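Local coordinates for chymotrypsin-like serine protease (Equine arteritis virus, PDB 1MBM), which is a chymotrypsin-like serine protease that probably cleaves the viral polyprotein, at residues Asn24-Leu29 and Ala63-Ser68. Numbering follows the deposited sequence.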
loop_
_atom_site.group_PDB
_atom_site.type_symbol
_atom_site.label_atom_id
_atom_site.label_comp_id
_atom_site.label_asym_id
_atom_site.label_seq_id
_atom_site.Cartn_x
_atom_site.Cartn_y
_atom_site.Cartn_z
ATOM N N ASN A 24 12.323 20.362 0.188
ATOM C CA ASN A 24 13.375 20.524 1.198
ATOM C C ASN A 24 13.079 19.892 2.561
ATOM O O ASN A 24 13.760 20.169 3.550
ATOM C CB ASN A 24 13.768 21.997 1.356
ATOM C CG ASN A 24 15.202 22.168 1.795
ATOM O OD1 ASN A 24 16.126 21.756 1.095
ATOM N ND2 ASN A 24 15.398 22.771 2.964
ATOM N N GLU A 25 12.048 19.062 2.627
ATOM C CA GLU A 25 11.772 18.346 3.861
ATOM C C GLU A 25 11.810 16.854 3.569
ATOM O O GLU A 25 11.677 16.429 2.412
ATOM C CB GLU A 25 10.441 18.789 4.494
ATOM C CG GLU A 25 9.196 18.111 3.948
ATOM C CD GLU A 25 7.927 18.899 4.238
ATOM O OE1 GLU A 25 7.843 19.523 5.325
ATOM O OE2 GLU A 25 7.015 18.896 3.380
ATOM N N VAL A 26 12.051 16.068 4.613
ATOM C CA VAL A 26 12.076 14.618 4.499
ATOM C C VAL A 26 10.759 14.121 5.071
ATOM O O VAL A 26 10.397 14.470 6.196
ATOM C CB VAL A 26 13.288 14.032 5.244
ATOM C CG1 VAL A 26 13.163 12.523 5.390
ATOM C CG2 VAL A 26 14.571 14.402 4.514
ATOM N N VAL A 27 10.022 13.346 4.281
ATOM C CA VAL A 27 8.689 12.906 4.668
ATOM C C VAL A 27 8.642 11.416 4.976
ATOM O O VAL A 27 9.165 10.598 4.219
ATOM C CB VAL A 27 7.668 13.209 3.554
ATOM C CG1 VAL A 27 6.251 12.851 4.005
ATOM C CG2 VAL A 27 7.745 14.669 3.154
ATOM N N VAL A 28 8.007 11.069 6.087
ATOM C CA VAL A 28 7.884 9.675 6.497
ATOM C C VAL A 28 6.409 9.273 6.577
ATOM O O VAL A 28 5.654 9.846 7.346
ATOM C CB VAL A 28 8.573 9.452 7.871
ATOM C CG1 VAL A 28 8.400 7.996 8.354
ATOM C CG2 VAL A 28 10.058 9.844 7.804
ATOM N N LEU A 29 6.009 8.271 5.809
ATOM C CA LEU A 29 4.621 7.784 5.828
ATOM C C LEU A 29 4.483 6.418 6.484
ATOM O O LEU A 29 5.359 5.575 6.345
ATOM C CB LEU A 29 4.079 7.653 4.412
ATOM C CG LEU A 29 4.235 8.860 3.500
ATOM C CD1 LEU A 29 3.694 8.528 2.104
ATOM C CD2 LEU A 29 3.547 10.086 4.101
ATOM N N ALA A 63 4.808 12.081 8.851
ATOM C CA ALA A 63 5.742 12.862 9.660
ATOM C C ALA A 63 6.711 13.584 8.748
ATOM O O ALA A 63 6.971 13.137 7.626
ATOM C CB ALA A 63 6.532 11.956 10.605
ATOM N N VAL A 64 7.240 14.703 9.225
ATOM C CA VAL A 64 8.261 15.430 8.487
ATOM C C VAL A 64 9.497 15.601 9.360
ATOM O O VAL A 64 9.404 15.683 10.591
ATOM C CB VAL A 64 7.783 16.804 7.958
ATOM C CG1 VAL A 64 6.615 16.634 7.000
ATOM C CG2 VAL A 64 7.429 17.749 9.102
ATOM N N THR A 65 10.657 15.582 8.719
ATOM C CA THR A 65 11.925 15.798 9.397
ATOM C C THR A 65 12.860 16.416 8.368
ATOM O O THR A 65 12.397 16.875 7.327
ATOM C CB THR A 65 12.477 14.487 10.063
ATOM O OG1 THR A 65 13.787 14.724 10.575
ATOM C CG2 THR A 65 12.697 13.377 9.059
ATOM N N THR A 66 14.151 16.484 8.660
ATOM C CA THR A 66 15.084 17.121 7.735
ATOM C C THR A 66 16.195 16.171 7.308
ATOM O O THR A 66 16.357 15.083 7.880
ATOM C CB THR A 66 15.709 18.394 8.355
ATOM O OG1 THR A 66 16.285 18.077 9.628
ATOM C CG2 THR A 66 14.642 19.438 8.688
ATOM N N GLN A 67 16.961 16.605 6.305
ATOM C CA GLN A 67 18.089 15.839 5.788
ATOM C C GLN A 67 19.175 15.639 6.842
ATOM O O GLN A 67 19.863 14.629 6.832
ATOM C CB GLN A 67 18.685 16.519 4.546
ATOM C CG GLN A 67 17.923 16.271 3.247
ATOM C CD GLN A 67 18.093 14.852 2.734
ATOM O OE1 GLN A 67 19.093 14.188 3.037
ATOM N NE2 GLN A 67 17.124 14.381 1.955
ATOM N N SER A 68 19.324 16.595 7.753
ATOM C CA SER A 68 20.324 16.477 8.816
ATOM C C SER A 68 19.924 15.467 9.898
ATOM O O SER A 68 20.756 15.016 10.678
ATOM C CB SER A 68 20.602 17.845 9.445
ATOM O OG SER A 68 19.396 18.492 9.811
HETATM O O HOH W 1 15.869 18.673 4.823
#
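Val26 has more of its surface buried by the other segment than any other residue where strand 25-29 runs antiparallel to strand 63-65. Its CB lies 3.6 Å from Thr65 O. From there the two methyls part: CG1, anti to the backbone N (chi1 168°), runs alongside Thr65 and meets its CG2 at 3.8 Å, while CG2 reaches past the end of the opposing strand to Thr66 C and to Gln67 NE2, 3.6 Å away. The Gln67 chain, bent at chi2, crosses Val26 at about a right angle. Four backbone hydrogen bonds join the pairs Val26-Thr65 and Val28-Ala63, two to each pair; Thr65 N to Val26 O (2.8 Å) lies in the carbonyl plane, whereas Val26 N sits above the carbonyl plane of Thr65, 41° out of it. These are neighbouring strands of the six-stranded antiparallel barrel of a chymotrypsin-like protease, in which strands 14-22 and 48-57 flank the pair. Val26 and Val28 share their face with Ala63 and Thr65, and Leu70 packs on both valines. On the face of Val27 and Val64, the Val64 side chain is crossed obliquely by that of Glu25, whose OE1 comes 3.6 Å from Val64 CG1, while OE2 forms a salt bridge with Arg22. Beyond the last strand pair, a water bridges Asn24 O, to which it donates, and Gln67 N, 2.8 Å from the water oxygen.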